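Long-range contacts in fatty Acyl-Adenylate Ligase (Escherichia coli, PDB 3PBK), which belongs to the AMP-binding enzyme family of the ANL clan, whose members pair a large N-terminal domain with a smaller C-terminal one: residues 40-45 against 255-260; 219-224 against 245-250; 267-272 against 296-301. One frame throughout, in Å; residues are numbered along the deposited sequence.

Contact 1 (40-45 against 255-260)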
loop_
_atom_site.group_PDB
_atom_site.type_symbol
_atom_site.label_atom_id
_atom_site.label_comp_id
_atom_site.label_asym_id
_atom_site.label_seq_id
_atom_site.Cartn_x
_atom_site.Cartn_y
_atom_site.Cartn_z
ATOM N N ASP A 40 13.563 13.679 -11.296
ATOM C CA ASP A 40 12.650 13.698 -12.444
ATOM C C ASP A 40 12.661 12.352 -13.183
ATOM O O ASP A 40 13.334 11.422 -12.752
ATOM C CB ASP A 40 12.937 14.890 -13.381
ATOM C CG ASP A 40 14.163 14.675 -14.288
ATOM O OD1 ASP A 40 14.648 13.526 -14.409
ATOM O OD2 ASP A 40 14.635 15.671 -14.898
ATOM N N ARG A 41 11.928 12.246 -14.286
ATOM C CA ARG A 41 11.783 10.956 -14.962
ATOM C C ARG A 41 13.031 10.517 -15.738
ATOM O O ARG A 41 13.049 9.450 -16.362
ATOM C CB ARG A 41 10.538 10.926 -15.856
ATOM C CG ARG A 41 10.639 11.761 -17.114
ATOM C CD ARG A 41 9.525 11.402 -18.089
ATOM N NE ARG A 41 9.319 12.454 -19.082
ATOM C CZ ARG A 41 8.654 13.587 -18.851
ATOM N NH1 ARG A 41 8.127 13.826 -17.653
ATOM N NH2 ARG A 41 8.513 14.486 -19.821
ATOM N N ARG A 42 14.074 11.337 -15.692
ATOM C CA ARG A 42 15.363 10.966 -16.262
ATOM C C ARG A 42 16.438 10.896 -15.183
ATOM O O ARG A 42 17.608 11.187 -15.437
ATOM C CB ARG A 42 15.775 11.952 -17.351
ATOM C CG ARG A 42 14.999 11.785 -18.632
ATOM C CD ARG A 42 15.706 12.437 -19.803
ATOM N NE ARG A 42 15.054 12.102 -21.066
ATOM C CZ ARG A 42 14.123 12.852 -21.649
ATOM N NH1 ARG A 42 13.736 13.995 -21.089
ATOM N NH2 ARG A 42 13.578 12.458 -22.794
ATOM N N CYS A 43 16.029 10.502 -13.980
ATOM C CA CYS A 43 16.925 10.447 -12.824
ATOM C C CYS A 43 17.857 11.638 -12.756
ATOM O O CYS A 43 19.081 11.481 -12.703
ATOM C CB CYS A 43 17.725 9.156 -12.818
ATOM S SG CYS A 43 16.632 7.754 -12.838
ATOM N N GLN A 44 17.260 12.825 -12.768
ATOM C CA GLN A 44 17.992 14.063 -12.598
ATOM C C GLN A 44 17.462 14.760 -11.357
ATOM O O GLN A 44 16.247 14.911 -11.200
ATOM C CB GLN A 44 17.811 14.950 -13.827
ATOM C CG GLN A 44 18.501 14.415 -15.062
ATOM C CD GLN A 44 19.985 14.232 -14.833
ATOM O OE1 GLN A 44 20.656 15.127 -14.304
ATOM N NE2 GLN A 44 20.508 13.062 -15.210
ATOM N N LEU A 45 18.366 15.170 -10.472
ATOM C CA LEU A 45 17.963 15.843 -9.243
ATOM C C LEU A 45 17.176 17.112 -9.564
ATOM O O LEU A 45 17.700 18.034 -10.192
ATOM C CB LEU A 45 19.173 16.191 -8.384
ATOM C CG LEU A 45 18.959 16.199 -6.867
ATOM C CD1 LEU A 45 19.872 17.229 -6.230
ATOM C CD2 LEU A 45 17.505 16.451 -6.484
ATOM N N ALA A 255 5.594 4.455 -13.640
ATOM C CA ALA A 255 4.609 3.730 -14.443
ATOM C C ALA A 255 4.955 3.747 -15.925
ATOM O O ALA A 255 4.724 2.771 -16.639
ATOM C CB ALA A 255 3.226 4.310 -14.230
HETATM N N MSE A 256 5.503 4.869 -16.381
HETATM C CA MSE A 256 5.817 5.063 -17.792
HETATM C C MSE A 256 7.208 4.520 -18.150
HETATM O O MSE A 256 7.391 3.928 -19.213
HETATM C CB MSE A 256 5.638 6.542 -18.188
HETATM C CG MSE A 256 4.278 6.881 -18.863
HETATM SE SE MSE A 256 2.606 5.943 -18.251
HETATM C CE MSE A 256 1.823 7.311 -17.062
ATOM N N ARG A 257 8.178 4.701 -17.260
ATOM C CA ARG A 257 9.484 4.079 -17.449
ATOM C C ARG A 257 9.948 3.303 -16.202
ATOM O O ARG A 257 10.818 3.771 -15.450
ATOM C CB ARG A 257 10.534 5.114 -17.845
ATOM C CG ARG A 257 10.134 6.038 -18.987
ATOM C CD ARG A 257 11.285 7.008 -19.291
ATOM N NE ARG A 257 10.845 8.290 -19.845
ATOM C CZ ARG A 257 11.673 9.207 -20.343
ATOM N NH1 ARG A 257 12.985 8.975 -20.358
ATOM N NH2 ARG A 257 11.191 10.351 -20.830
ATOM N N PRO A 258 9.374 2.106 -15.989
ATOM C CA PRO A 258 9.725 1.258 -14.850
ATOM C C PRO A 258 11.219 1.277 -14.557
ATOM O O PRO A 258 11.611 1.568 -13.442
ATOM C CB PRO A 258 9.302 -0.134 -15.316
ATOM C CG PRO A 258 8.162 0.113 -16.217
ATOM C CD PRO A 258 8.384 1.459 -16.867
ATOM N N LEU A 259 12.042 0.987 -15.550
ATOM C CA LEU A 259 13.469 0.808 -15.313
ATOM C C LEU A 259 14.163 2.017 -14.686
ATOM O O LEU A 259 15.274 1.914 -14.149
ATOM C CB LEU A 259 14.167 0.388 -16.604
ATOM C CG LEU A 259 14.163 -1.121 -16.866
ATOM C CD1 LEU A 259 15.187 -1.811 -15.968
ATOM C CD2 LEU A 259 12.765 -1.749 -16.709
ATOM N N GLN A 260 13.512 3.166 -14.732
ATOM C CA GLN A 260 14.101 4.335 -14.104
ATOM C C GLN A 260 14.244 4.146 -12.585
ATOM O O GLN A 260 15.038 4.821 -11.931
ATOM C CB GLN A 260 13.321 5.595 -14.484
ATOM C CG GLN A 260 13.602 6.038 -15.919
ATOM C CD GLN A 260 15.090 6.301 -16.169
ATOM O OE1 GLN A 260 15.596 7.389 -15.880
ATOM N NE2 GLN A 260 15.790 5.308 -16.713
#

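Contact 2 (219-224 against 245-250)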
loop_
_atom_site.group_PDB
_atom_site.type_symbol
_atom_site.label_atom_id
_atom_site.label_comp_id
_atom_site.label_asym_id
_atom_site.label_seq_id
_atom_site.Cartn_x
_atom_site.Cartn_y
_atom_site.Cartn_z
ATOM N N ARG A 219 20.387 3.611 2.432
ATOM C CA ARG A 219 19.740 4.716 1.749
ATOM C C ARG A 219 18.552 4.221 0.941
ATOM O O ARG A 219 18.700 3.333 0.098
ATOM C CB ARG A 219 20.730 5.413 0.834
ATOM C CG ARG A 219 20.085 5.996 -0.398
ATOM C CD ARG A 219 21.125 6.654 -1.251
ATOM N NE ARG A 219 21.454 7.975 -0.744
ATOM C CZ ARG A 219 21.217 9.080 -1.427
ATOM N NH1 ARG A 219 20.679 8.971 -2.631
ATOM N NH2 ARG A 219 21.525 10.271 -0.926
ATOM N N CYS A 220 17.387 4.814 1.194
ATOM C CA CYS A 220 16.127 4.374 0.592
ATOM C C CYS A 220 15.794 4.973 -0.776
ATOM O O CYS A 220 16.196 6.086 -1.110
ATOM C CB CYS A 220 14.979 4.667 1.543
ATOM S SG CYS A 220 15.354 4.202 3.226
ATOM N N VAL A 221 15.035 4.213 -1.558
ATOM C CA VAL A 221 14.591 4.638 -2.876
ATOM C C VAL A 221 13.124 4.257 -3.015
ATOM O O VAL A 221 12.768 3.097 -2.817
ATOM C CB VAL A 221 15.408 3.936 -3.988
ATOM C CG1 VAL A 221 14.897 4.327 -5.369
ATOM C CG2 VAL A 221 16.887 4.257 -3.845
ATOM N N SER A 222 12.268 5.220 -3.335
ATOM C CA SER A 222 10.847 4.927 -3.500
ATOM C C SER A 222 10.251 5.615 -4.713
ATOM O O SER A 222 10.615 6.743 -5.041
ATOM C CB SER A 222 10.057 5.331 -2.255
ATOM O OG SER A 222 8.672 5.432 -2.539
ATOM N N TRP A 223 9.339 4.929 -5.386
ATOM C CA TRP A 223 8.547 5.561 -6.424
ATOM C C TRP A 223 7.075 5.558 -6.001
ATOM O O TRP A 223 6.206 6.019 -6.742
ATOM C CB TRP A 223 8.755 4.876 -7.781
ATOM C CG TRP A 223 8.509 3.398 -7.770
ATOM C CD1 TRP A 223 9.447 2.413 -7.711
ATOM C CD2 TRP A 223 7.237 2.738 -7.809
ATOM N NE1 TRP A 223 8.842 1.180 -7.706
ATOM C CE2 TRP A 223 7.486 1.353 -7.764
ATOM C CE3 TRP A 223 5.915 3.183 -7.873
ATOM C CZ2 TRP A 223 6.458 0.412 -7.787
ATOM C CZ3 TRP A 223 4.904 2.250 -7.895
ATOM C CH2 TRP A 223 5.175 0.882 -7.852
ATOM N N LEU A 224 6.807 5.057 -4.794
ATOM C CA LEU A 224 5.444 4.939 -4.277
ATOM C C LEU A 224 4.810 6.288 -3.968
ATOM O O LEU A 224 5.504 7.250 -3.626
ATOM C CB LEU A 224 5.438 4.090 -3.014
ATOM C CG LEU A 224 6.145 2.750 -3.138
ATOM C CD1 LEU A 224 6.472 2.205 -1.769
ATOM C CD2 LEU A 224 5.287 1.785 -3.917
ATOM N N SER A 245 18.794 9.040 4.412
ATOM C CA SER A 245 18.361 9.748 3.216
ATOM C C SER A 245 17.433 8.891 2.352
ATOM O O SER A 245 17.389 7.670 2.490
ATOM C CB SER A 245 19.573 10.213 2.413
ATOM O OG SER A 245 20.308 11.191 3.130
ATOM N N VAL A 246 16.688 9.533 1.459
ATOM C CA VAL A 246 15.826 8.808 0.536
ATOM C C VAL A 246 15.724 9.540 -0.798
ATOM O O VAL A 246 15.817 10.763 -0.846
ATOM C CB VAL A 246 14.423 8.610 1.131
ATOM C CG1 VAL A 246 13.694 9.930 1.211
ATOM C CG2 VAL A 246 13.632 7.614 0.311
ATOM N N ASP A 247 15.549 8.786 -1.882
ATOM C CA ASP A 247 15.359 9.355 -3.218
ATOM C C ASP A 247 14.012 8.949 -3.788
ATOM O O ASP A 247 13.681 7.764 -3.810
ATOM C CB ASP A 247 16.434 8.850 -4.169
ATOM C CG ASP A 247 17.800 8.857 -3.554
ATOM O OD1 ASP A 247 18.048 9.719 -2.690
ATOM O OD2 ASP A 247 18.626 8.000 -3.931
ATOM N N TYR A 248 13.251 9.919 -4.281
ATOM C CA TYR A 248 11.932 9.631 -4.831
ATOM C C TYR A 248 11.854 9.753 -6.335
ATOM O O TYR A 248 12.500 10.612 -6.930
ATOM C CB TYR A 248 10.906 10.592 -4.268
ATOM C CG TYR A 248 10.842 10.601 -2.779
ATOM C CD1 TYR A 248 11.232 11.718 -2.060
ATOM C CD2 TYR A 248 10.390 9.498 -2.088
ATOM C CE1 TYR A 248 11.176 11.732 -0.686
ATOM C CE2 TYR A 248 10.325 9.500 -0.721
ATOM C CZ TYR A 248 10.717 10.617 -0.018
ATOM O OH TYR A 248 10.652 10.616 1.359
ATOM N N LEU A 249 11.042 8.889 -6.937
ATOM C CA LEU A 249 10.503 9.123 -8.271
ATOM C C LEU A 249 9.020 9.449 -8.124
ATOM O O LEU A 249 8.395 9.143 -7.098
ATOM C CB LEU A 249 10.681 7.893 -9.160
ATOM C CG LEU A 249 12.075 7.634 -9.747
ATOM C CD1 LEU A 249 12.108 6.332 -10.526
ATOM C CD2 LEU A 249 12.503 8.777 -10.637
ATOM N N ARG A 250 8.443 10.090 -9.130
ATOM C CA ARG A 250 7.000 10.270 -9.115
ATOM C C ARG A 250 6.374 8.948 -9.531
ATOM O O ARG A 250 6.970 8.185 -10.293
ATOM C CB ARG A 250 6.577 11.414 -10.034
ATOM C CG ARG A 250 7.111 12.767 -9.596
ATOM C CD ARG A 250 6.468 13.897 -10.376
ATOM N NE ARG A 250 7.274 14.342 -11.511
ATOM C CZ ARG A 250 8.414 15.025 -11.402
ATOM N NH1 ARG A 250 8.901 15.317 -10.200
ATOM N NH2 ARG A 250 9.080 15.400 -12.497
#

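Contact 3 (267-272 against 296-301)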
loop_
_atom_site.group_PDB
_atom_site.type_symbol
_atom_site.label_atom_id
_atom_site.label_comp_id
_atom_site.label_asym_id
_atom_site.label_seq_id
_atom_site.Cartn_x
_atom_site.Cartn_y
_atom_site.Cartn_z
ATOM N N LYS A 267 22.322 4.405 -9.546
ATOM C CA LYS A 267 22.931 5.727 -9.682
ATOM C C LYS A 267 23.561 6.219 -8.386
ATOM O O LYS A 267 24.674 6.741 -8.381
ATOM C CB LYS A 267 21.895 6.753 -10.154
ATOM C CG LYS A 267 22.476 8.127 -10.467
ATOM C CD LYS A 267 21.383 9.178 -10.578
ATOM C CE LYS A 267 21.952 10.562 -10.875
ATOM N NZ LYS A 267 22.064 10.844 -12.346
ATOM N N ASN A 268 22.837 6.063 -7.287
ATOM C CA ASN A 268 23.289 6.563 -6.002
ATOM C C ASN A 268 23.709 5.447 -5.064
ATOM O O ASN A 268 23.807 5.656 -3.845
ATOM C CB ASN A 268 22.182 7.387 -5.341
ATOM C CG ASN A 268 21.918 8.690 -6.062
ATOM O OD1 ASN A 268 20.901 9.343 -5.829
ATOM N ND2 ASN A 268 22.837 9.081 -6.946
ATOM N N ARG A 269 23.947 4.261 -5.618
ATOM C CA ARG A 269 24.269 3.116 -4.782
ATOM C C ARG A 269 23.196 2.930 -3.711
ATOM O O ARG A 269 23.504 2.658 -2.545
ATOM C CB ARG A 269 25.631 3.314 -4.123
ATOM C CG ARG A 269 26.772 3.446 -5.106
ATOM C CD ARG A 269 27.086 2.111 -5.745
ATOM N NE ARG A 269 26.210 1.830 -6.882
ATOM C CZ ARG A 269 25.989 0.608 -7.366
ATOM N NH1 ARG A 269 26.565 -0.454 -6.804
ATOM N NH2 ARG A 269 25.183 0.450 -8.403
ATOM N N GLY A 270 21.939 3.094 -4.124
ATOM C CA GLY A 270 20.785 2.881 -3.271
ATOM C C GLY A 270 20.784 1.512 -2.621
ATOM O O GLY A 270 21.389 0.564 -3.118
ATOM N N THR A 271 20.083 1.391 -1.505
ATOM C CA THR A 271 20.259 0.220 -0.666
ATOM C C THR A 271 18.958 -0.501 -0.344
ATOM O O THR A 271 18.885 -1.724 -0.402
ATOM C CB THR A 271 20.973 0.624 0.641
ATOM O OG1 THR A 271 22.383 0.421 0.486
ATOM C CG2 THR A 271 20.480 -0.204 1.794
ATOM N N VAL A 272 17.937 0.272 0.003
ATOM C CA VAL A 272 16.663 -0.276 0.442
ATOM C C VAL A 272 15.555 0.282 -0.428
ATOM O O VAL A 272 15.526 1.467 -0.742
ATOM C CB VAL A 272 16.388 0.060 1.935
ATOM C CG1 VAL A 272 14.932 -0.170 2.293
ATOM C CG2 VAL A 272 17.270 -0.769 2.825
ATOM N N ASP A 296 24.175 -1.527 -12.093
ATOM C CA ASP A 296 24.850 -2.396 -11.163
ATOM C C ASP A 296 23.999 -2.396 -9.921
ATOM O O ASP A 296 23.658 -1.340 -9.411
ATOM C CB ASP A 296 26.222 -1.867 -10.823
ATOM C CG ASP A 296 26.979 -2.815 -9.951
ATOM O OD1 ASP A 296 26.750 -4.040 -10.087
ATOM O OD2 ASP A 296 27.787 -2.338 -9.126
ATOM N N LEU A 297 23.644 -3.572 -9.432
ATOM C CA LEU A 297 22.635 -3.662 -8.389
ATOM C C LEU A 297 23.131 -4.361 -7.130
ATOM O O LEU A 297 22.340 -4.740 -6.273
ATOM C CB LEU A 297 21.383 -4.355 -8.936
ATOM C CG LEU A 297 20.200 -3.460 -9.308
ATOM C CD1 LEU A 297 20.653 -2.068 -9.693
ATOM C CD2 LEU A 297 19.372 -4.098 -10.399
ATOM N N SER A 298 24.445 -4.516 -7.020
ATOM C CA SER A 298 25.057 -5.150 -5.852
ATOM C C SER A 298 24.800 -4.367 -4.563
ATOM O O SER A 298 24.751 -4.933 -3.474
ATOM C CB SER A 298 26.559 -5.312 -6.088
ATOM O OG SER A 298 27.060 -4.258 -6.901
ATOM N N CYS A 299 24.630 -3.060 -4.715
ATOM C CA CYS A 299 24.359 -2.152 -3.613
ATOM C C CYS A 299 22.956 -2.362 -3.020
ATOM O O CYS A 299 22.684 -2.008 -1.859
ATOM C CB CYS A 299 24.476 -0.718 -4.123
ATOM S SG CYS A 299 23.238 -0.317 -5.412
ATOM N N TRP A 300 22.062 -2.915 -3.835
ATOM C CA TRP A 300 20.691 -3.133 -3.409
ATOM C C TRP A 300 20.678 -4.217 -2.345
ATOM O O TRP A 300 20.786 -5.402 -2.655
ATOM C CB TRP A 300 19.810 -3.535 -4.592
ATOM C CG TRP A 300 18.342 -3.332 -4.345
ATOM C CD1 TRP A 300 17.750 -2.986 -3.166
ATOM C CD2 TRP A 300 17.280 -3.488 -5.293
ATOM N NE1 TRP A 300 16.387 -2.900 -3.323
ATOM C CE2 TRP A 300 16.072 -3.208 -4.621
ATOM C CE3 TRP A 300 17.230 -3.832 -6.643
ATOM C CZ2 TRP A 300 14.829 -3.261 -5.256
ATOM C CZ3 TRP A 300 15.991 -3.878 -7.273
ATOM C CH2 TRP A 300 14.812 -3.594 -6.580
ATOM N N ARG A 301 20.543 -3.804 -1.090
ATOM C CA ARG A 301 20.658 -4.710 0.053
ATOM C C ARG A 301 19.334 -5.377 0.436
ATOM O O ARG A 301 19.294 -6.555 0.799
ATOM C CB ARG A 301 21.213 -3.935 1.243
ATOM C CG ARG A 301 21.573 -4.782 2.432
ATOM C CD ARG A 301 22.128 -3.917 3.544
ATOM N NE ARG A 301 21.085 -3.316 4.365
ATOM C CZ ARG A 301 20.321 -4.003 5.204
ATOM N NH1 ARG A 301 20.466 -5.316 5.310
ATOM N NH2 ARG A 301 19.406 -3.381 5.930
#

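Contact 1 (40-45 against 255-260)
Asp40 OD1 is gripped by two backbone N-H groups of its own loop, from Arg42 N at 2.6 Å and, more loosely, from Gln44 N at 3.2 Å. Both donors come from above the carboxylate plane, 42° out of it for Arg42 N, and the first of them closes an Asx turn. With Asp40 N bonded to Gln44 O, this ties off the tight hairpin loop between strands 35-39 and 45-50. Cys43, in a left-handed backbone conformation, turns its side chain toward 255-260. There Arg257 leaves the helix 251-256 and starts a type I turn, closed by Gln260 N to Arg257 O at 2.9 Å. The side chain of Gln260, bent at chi2 (-58°), reaches toward Cys43 and Arg41, its CG 3.5 Å from Arg41 O. Beyond it, three extended arginines crowd the solvent side. Arg257 NH2 comes to the edge of the Arg41 guanidinium, 3.3 Å from Arg41 NE, and stands over one face of the Arg42 guanidinium, 3.7 Å from Arg42 NH2. These are donors of like charge, with no bond between them; the repulsion is probably eased by solvent, and a crystal neighbour, which both Arg41 and Arg42 touch, may influence their positions. This surface contact joins the edge hairpin of the central mixed sheet to the turn linking helices 251-256 and 260-267. Toward helix 260-267, Cys43 touches Lys263 and Lys267 NZ donates to Cys43 O, while Pro258 packs against Leu282 and Cys283 of helix 277-285.

Contact 2 (219-224 against 245-250)
Strands 220-222 and 246-248 run parallel, their axes 4.6 Å apart and 16° from exactly aligned, zipped by four backbone hydrogen bonds in which Cys220 and Ser222 each use both N and O. They are the two strands of a beta-alpha-beta crossover through helix 229-241, in the central mixed sheet. Cys220, Ser222, Val246 and Tyr248 share the face under that helix: Val246 CG2, anti to its backbone N, lies 3.5 Å from Cys220 CB, and Tyr248 lays its ring edge beside Ser222 while its OH bonds Phe235 O. The Cys220 side chain is about 5 Å from the bound 5'-O-[(S)-(dodecanoyloxy)(hydroxy)phosphoryl]adenosine. Val221 and Asp247 point to the opposite face, where helix 260-267 packs. The Arg219 chain, bent at chi3 (-80°), crosses Asp247 at about a right angle and brings NH1 to the carboxylate, 2.6 Å from Asp247 OD2 in a salt bridge. NH1 faces both carboxylate oxygens, Asp247 OD1 lying 2.7 Å from Arg219 NH1; the two planes are 57° apart. Past the strands, Trp223 and Leu249 touch CB to CB at 3.8 Å, the indole going on to stack with Phe254. Ser222 OG, anti to its own N, accepts from Leu224 N at 3.0 Å, an ST turn.

Contact 3 (267-272 against 296-301)
Two loops meet here at the starts of neighbouring parallel strands of the central sheet, 272-275 and 302-305, which form a beta-alpha-beta crossover through helices 277-285 and 289-292. The tight, inner part centres on Thr271 O. Arg301 N bonds it at 2.7 Å, in the carbonyl plane and on a lone pair, though the angle at the hydrogen is only 139°. The same oxygen lies in the plane of the Trp300 ring, at its edge, 3.2 Å from Trp300 CD1. The indole is buried, with its CG anti to the backbone N, and meets Trp261 and Phe327 edge-to-face. A type I turn from Leu297 to Trp300, closed by Trp300 N to Leu297 O, leads into this part. Thr271 and Arg301 lie side by side, with Thr271 CG2 3.8 Å from Arg301 CB; the Arg301 guanidinium runs on to Asp218 and Lys213 O. Next along, the side chain of Val272 is about 4 Å from the bound 5'-O-[(S)-(dodecanoyloxy)(hydroxy)phosphoryl]adenosine.

The outer part is looser and reaches solvent through Arg269. This residue has a left-handed backbone just beyond helix 260-267, and its chain folds back at chi2 and chi3 (84°). Its guanidinium lies flat over Cys299, with SG centred 3.4 Å off the guanidinium plane. Arg269 NH2 donates to Asp296 O at 2.6 Å from above the carbonyl plane, and also to Ser266 O in the helix. Arg269 NH1 makes a weak, bent salt-bridge bond to Asp296 OD2 at 3.2 Å, the guanidinium and carboxylate planes being nearly parallel, 10° apart. Between the two parts, Thr271 OG1 donates weakly to Cys299 O at 3.4 Å.

In the fold
From the N terminus, the hairpin loop 40-45 comes first and waits more than 200 residues for 255-260 to close contact 1. Nested inside that long loop, contact 2 closes the much shorter crossover from 219-224 to 245-250. Contact 3 follows in series: 296-301 returns to 267-272, closing the helical excursion between strands 272-275 and 302-305, so none of the three cross. The contacts nevertheless touch one another. Leu249 of contact 2 packs against Asp40 and Gln260 of contact 1, and Arg219 and Val221 pair through the backbone with Thr271 and Val272 of contact 3. Together they join the edge hairpin, the parallel middle of the large mixed sheet and helix 260-267.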